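Glycoside Hydrolase (PDB 5TA0) probably hydrolyses agarose-type galactans as a glycoside hydrolase, here an engineered variant crystallised with the agarose oligosaccharide neoagarooctaose. Local coordinates at residues F447-L461 against D499-Y513. Numbering follows the deposited sequence.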
# COMPACT_ATOMS: atom_id res chain seq x y z
N PHE A 447 20.48 5.10 1.14
CA PHE A 447 20.13 5.61 -0.17
C PHE A 447 19.48 4.46 -0.95
O PHE A 447 20.14 3.45 -1.23
CB PHE A 447 21.41 6.11 -0.85
CG PHE A 447 21.24 6.85 -2.15
CD1 PHE A 447 20.04 7.42 -2.57
CD2 PHE A 447 22.38 7.03 -2.94
CE1 PHE A 447 19.97 8.12 -3.77
CE2 PHE A 447 22.31 7.76 -4.11
CZ PHE A 447 21.13 8.30 -4.51
N ILE A 448 18.18 4.58 -1.21
CA ILE A 448 17.41 3.48 -1.82
C ILE A 448 17.06 3.84 -3.23
O ILE A 448 16.56 4.93 -3.49
CB ILE A 448 16.12 3.16 -1.04
CG1 ILE A 448 16.38 2.98 0.46
CG2 ILE A 448 15.43 1.93 -1.60
CD1 ILE A 448 15.96 4.15 1.32
N ILE A 449 17.33 2.92 -4.17
CA ILE A 449 17.08 3.17 -5.59
C ILE A 449 16.37 1.95 -6.16
O ILE A 449 16.80 0.83 -5.90
CB ILE A 449 18.37 3.48 -6.38
CG1 ILE A 449 19.25 4.49 -5.61
CG2 ILE A 449 18.04 3.94 -7.79
CD1 ILE A 449 20.60 4.77 -6.24
N ASN A 450 15.30 2.20 -6.90
CA ASN A 450 14.46 1.13 -7.47
C ASN A 450 14.25 1.36 -8.96
O ASN A 450 14.01 2.46 -9.41
CB ASN A 450 13.13 1.11 -6.72
CG ASN A 450 12.14 0.10 -7.29
OD1 ASN A 450 11.24 0.45 -8.05
ND2 ASN A 450 12.33 -1.15 -6.94
N ASN A 451 14.28 0.25 -9.70
CA ASN A 451 14.14 0.27 -11.15
C ASN A 451 12.76 -0.24 -11.56
O ASN A 451 12.43 -1.37 -11.27
CB ASN A 451 15.25 -0.63 -11.72
CG ASN A 451 15.37 -0.55 -13.23
OD1 ASN A 451 14.75 0.30 -13.89
ND2 ASN A 451 16.19 -1.47 -13.79
N LEU A 452 12.01 0.60 -12.26
CA LEU A 452 10.75 0.24 -12.92
C LEU A 452 10.95 -0.23 -14.36
O LEU A 452 10.01 -0.76 -14.96
CB LEU A 452 9.79 1.43 -12.92
CG LEU A 452 9.25 1.84 -11.54
CD1 LEU A 452 8.62 3.21 -11.65
CD2 LEU A 452 8.25 0.82 -10.97
N ASP A 453 12.15 -0.07 -14.92
CA ASP A 453 12.42 -0.52 -16.29
C ASP A 453 12.69 -2.03 -16.31
O ASP A 453 13.00 -2.65 -15.29
CB ASP A 453 13.60 0.27 -16.88
CG ASP A 453 13.58 0.37 -18.41
OD1 ASP A 453 12.72 -0.26 -19.07
OD2 ASP A 453 14.45 1.10 -18.90
N PHE A 454 12.56 -2.60 -17.51
CA PHE A 454 12.69 -4.04 -17.77
C PHE A 454 14.05 -4.39 -18.39
O PHE A 454 14.18 -5.39 -19.11
CB PHE A 454 11.52 -4.49 -18.63
CG PHE A 454 10.21 -4.19 -17.99
CD1 PHE A 454 9.72 -5.01 -16.99
CD2 PHE A 454 9.56 -3.03 -18.28
CE1 PHE A 454 8.53 -4.70 -16.35
CE2 PHE A 454 8.39 -2.71 -17.65
CZ PHE A 454 7.87 -3.55 -16.69
N LYS A 455 15.05 -3.59 -18.06
CA LYS A 455 16.43 -3.86 -18.41
C LYS A 455 17.29 -3.21 -17.34
O LYS A 455 16.79 -2.37 -16.58
CB LYS A 455 16.79 -3.25 -19.77
CG LYS A 455 16.55 -1.77 -19.90
CD LYS A 455 16.94 -1.28 -21.30
CE LYS A 455 16.75 0.22 -21.45
NZ LYS A 455 15.33 0.64 -21.62
N PRO A 456 18.58 -3.58 -17.28
CA PRO A 456 19.49 -2.92 -16.34
C PRO A 456 19.68 -1.46 -16.69
O PRO A 456 19.53 -1.09 -17.86
CB PRO A 456 20.79 -3.71 -16.49
CG PRO A 456 20.36 -5.04 -17.06
CD PRO A 456 19.23 -4.72 -17.96
N VAL A 457 19.94 -0.63 -15.68
CA VAL A 457 20.13 0.80 -15.85
C VAL A 457 21.45 1.18 -15.15
O VAL A 457 21.67 0.88 -13.97
CB VAL A 457 18.94 1.60 -15.29
CG1 VAL A 457 19.17 3.11 -15.42
CG2 VAL A 457 17.65 1.23 -16.00
N ASP A 458 22.34 1.81 -15.92
CA ASP A 458 23.60 2.28 -15.39
C ASP A 458 23.38 3.64 -14.71
O ASP A 458 22.85 4.57 -15.31
CB ASP A 458 24.61 2.45 -16.54
CG ASP A 458 25.01 1.14 -17.18
OD1 ASP A 458 25.02 0.08 -16.53
OD2 ASP A 458 25.35 1.19 -18.38
N LEU A 459 23.80 3.71 -13.45
CA LEU A 459 23.60 4.89 -12.64
C LEU A 459 24.92 5.59 -12.36
O LEU A 459 25.93 4.92 -12.09
CB LEU A 459 22.99 4.53 -11.28
CG LEU A 459 21.74 3.65 -11.28
CD1 LEU A 459 21.33 3.32 -9.86
CD2 LEU A 459 20.61 4.29 -12.05
N ASN A 460 24.90 6.91 -12.43
CA ASN A 460 26.01 7.75 -11.97
C ASN A 460 25.55 8.43 -10.68
O ASN A 460 24.58 9.19 -10.71
CB ASN A 460 26.39 8.78 -13.04
CG ASN A 460 26.98 8.14 -14.29
OD1 ASN A 460 27.66 7.11 -14.24
ND2 ASN A 460 26.71 8.76 -15.43
N LEU A 461 26.23 8.13 -9.58
CA LEU A 461 25.85 8.58 -8.23
C LEU A 461 26.63 9.80 -7.78
O LEU A 461 27.86 9.81 -7.88
CB LEU A 461 26.08 7.47 -7.19
CG LEU A 461 25.28 6.16 -7.36
CD1 LEU A 461 25.79 5.29 -8.49
CD2 LEU A 461 25.31 5.37 -6.07
N ASP A 499 30.86 5.53 -7.34
CA ASP A 499 30.51 6.58 -8.28
C ASP A 499 29.57 6.10 -9.39
O ASP A 499 28.86 6.91 -9.99
CB ASP A 499 31.77 7.19 -8.90
CG ASP A 499 32.62 7.93 -7.90
OD1 ASP A 499 32.09 8.49 -6.92
OD2 ASP A 499 33.86 7.95 -8.10
N HIS A 500 29.60 4.79 -9.66
CA HIS A 500 28.80 4.17 -10.71
C HIS A 500 28.27 2.86 -10.18
O HIS A 500 28.94 2.18 -9.40
CB HIS A 500 29.64 3.89 -11.97
CG HIS A 500 30.41 5.08 -12.46
ND1 HIS A 500 29.82 6.11 -13.17
CD2 HIS A 500 31.71 5.42 -12.31
CE1 HIS A 500 30.74 7.02 -13.45
NE2 HIS A 500 31.89 6.63 -12.94
N PHE A 501 27.05 2.52 -10.61
CA PHE A 501 26.42 1.27 -10.21
C PHE A 501 25.38 0.89 -11.26
O PHE A 501 24.63 1.74 -11.72
CB PHE A 501 25.75 1.45 -8.85
CG PHE A 501 25.08 0.21 -8.34
CD1 PHE A 501 23.70 0.05 -8.45
CD2 PHE A 501 25.82 -0.79 -7.74
CE1 PHE A 501 23.08 -1.10 -7.98
CE2 PHE A 501 25.20 -1.94 -7.26
CZ PHE A 501 23.83 -2.08 -7.39
N THR A 502 25.38 -0.38 -11.67
CA THR A 502 24.38 -0.89 -12.60
C THR A 502 23.28 -1.57 -11.79
O THR A 502 23.51 -2.60 -11.16
CB THR A 502 25.00 -1.89 -13.59
OG1 THR A 502 25.98 -1.19 -14.36
CG2 THR A 502 23.95 -2.46 -14.53
N LEU A 503 22.10 -0.97 -11.82
CA LEU A 503 20.94 -1.53 -11.13
C LEU A 503 20.24 -2.48 -12.09
O LEU A 503 19.91 -2.12 -13.22
CB LEU A 503 20.02 -0.39 -10.70
CG LEU A 503 18.81 -0.77 -9.86
CD1 LEU A 503 19.12 -1.51 -8.58
CD2 LEU A 503 18.05 0.51 -9.56
N GLU A 504 20.04 -3.71 -11.65
CA GLU A 504 19.48 -4.76 -12.50
C GLU A 504 18.01 -4.56 -12.83
O GLU A 504 17.36 -3.66 -12.30
CB GLU A 504 19.71 -6.14 -11.89
CG GLU A 504 21.10 -6.71 -12.18
CD GLU A 504 21.34 -6.94 -13.67
OE1 GLU A 504 22.48 -6.74 -14.12
OE2 GLU A 504 20.37 -7.26 -14.38
N THR A 505 17.52 -5.34 -13.78
CA THR A 505 16.14 -5.29 -14.25
C THR A 505 15.17 -5.38 -13.06
O THR A 505 15.23 -6.31 -12.26
CB THR A 505 15.89 -6.48 -15.17
OG1 THR A 505 16.79 -6.37 -16.28
CG2 THR A 505 14.48 -6.54 -15.64
N GLU A 506 14.31 -4.38 -12.93
CA GLU A 506 13.30 -4.35 -11.84
C GLU A 506 13.91 -4.53 -10.44
O GLU A 506 13.24 -5.01 -9.52
CB GLU A 506 12.17 -5.36 -12.11
CG GLU A 506 11.33 -5.04 -13.31
CD GLU A 506 10.27 -6.09 -13.54
OE1 GLU A 506 10.63 -7.20 -14.02
OE2 GLU A 506 9.09 -5.86 -13.19
N ALA A 507 15.18 -4.14 -10.26
CA ALA A 507 15.90 -4.42 -9.05
C ALA A 507 15.84 -3.24 -8.07
O ALA A 507 15.40 -2.13 -8.42
CB ALA A 507 17.36 -4.78 -9.37
N THR A 508 16.29 -3.51 -6.85
CA THR A 508 16.42 -2.46 -5.83
C THR A 508 17.80 -2.54 -5.25
O THR A 508 18.33 -3.66 -5.02
CB THR A 508 15.37 -2.66 -4.71
OG1 THR A 508 14.07 -2.77 -5.29
CG2 THR A 508 15.36 -1.51 -3.72
N CYS A 509 18.41 -1.39 -4.95
CA CYS A 509 19.57 -1.36 -4.09
C CYS A 509 19.33 -0.45 -2.89
O CYS A 509 18.59 0.54 -2.98
CB CYS A 509 20.85 -0.93 -4.82
SG CYS A 509 20.82 0.71 -5.58
N VAL A 510 19.93 -0.83 -1.77
CA VAL A 510 20.00 0.01 -0.57
C VAL A 510 21.50 0.20 -0.31
O VAL A 510 22.21 -0.79 -0.04
CB VAL A 510 19.30 -0.61 0.65
CG1 VAL A 510 19.57 0.19 1.93
CG2 VAL A 510 17.80 -0.72 0.40
N ILE A 511 21.94 1.45 -0.42
CA ILE A 511 23.36 1.80 -0.24
C ILE A 511 23.47 2.46 1.12
O ILE A 511 22.77 3.43 1.42
CB ILE A 511 23.83 2.74 -1.35
CG1 ILE A 511 23.61 2.11 -2.74
CG2 ILE A 511 25.30 3.11 -1.16
CD1 ILE A 511 23.52 3.08 -3.87
N CYS A 512 24.31 1.89 1.97
CA CYS A 512 24.46 2.33 3.35
C CYS A 512 25.80 3.04 3.49
O CYS A 512 26.85 2.41 3.41
CB CYS A 512 24.35 1.14 4.31
SG CYS A 512 22.95 0.04 4.01
N TYR A 513 25.76 4.35 3.68
CA TYR A 513 26.99 5.15 3.92
C TYR A 513 27.17 5.29 5.41
O TYR A 513 26.22 5.65 6.11
CB TYR A 513 26.88 6.52 3.30
CG TYR A 513 26.67 6.54 1.80
CD1 TYR A 513 27.72 6.66 0.90
CD2 TYR A 513 25.40 6.44 1.26
CE1 TYR A 513 27.53 6.69 -0.47
CE2 TYR A 513 25.19 6.46 -0.11
CZ TYR A 513 26.25 6.58 -0.98
OH TYR A 513 26.01 6.60 -2.32
O HOH W 1 11.51 -3.85 -7.67
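Two antiparallel ladders join the segments: 447-451 pairs with 508-513 at a 165° axis angle and 457-461 with 500-503 at 151°, the register shifting by two where both segments turn, at 452-456 and 504-507. Between the ladders, Leu461 CD2 meets Ile511 CD1 at 3.6 Å and Ile449 CG2 packs on Leu503 CD2, joining the face of Ile449 and Ile511 to that of Leu503, with Leu461 beside it. Asn451 ties the turns together: with CG anti to the backbone N (chi1 -171°), its ND2 donates to Glu504 O at 2.9 Å and to Lys455 O at 3.0 Å, both acceptors near its amide plane, while OD1 receives Asp453 N in an Asx turn. Asn451 ND2 and Ala507 N grip Glu504 O from opposite faces of its carbonyl plane, bracing the type II turn. A leucine here, lacking the amide, would probably let loop 452-456 shift away from turn 504-507. Facing away from Ile449, buried Asn450 ND2 reaches Thr508 OG1 at 2.9 Å while OD1 bonds Ser352; at the other ladder's more exposed end, His500 ND1 donates in its ring plane to Asn460 OD1. Glu506 OE2, beside the Phe454 ring, salt-bridges Lys348, in helix 340-358, and Lys296. Both turns carry the chain between ladders whose apolar side chains face each other, as in a beta sandwich, here the porphyranase-type domain beside the (alpha/beta) barrel.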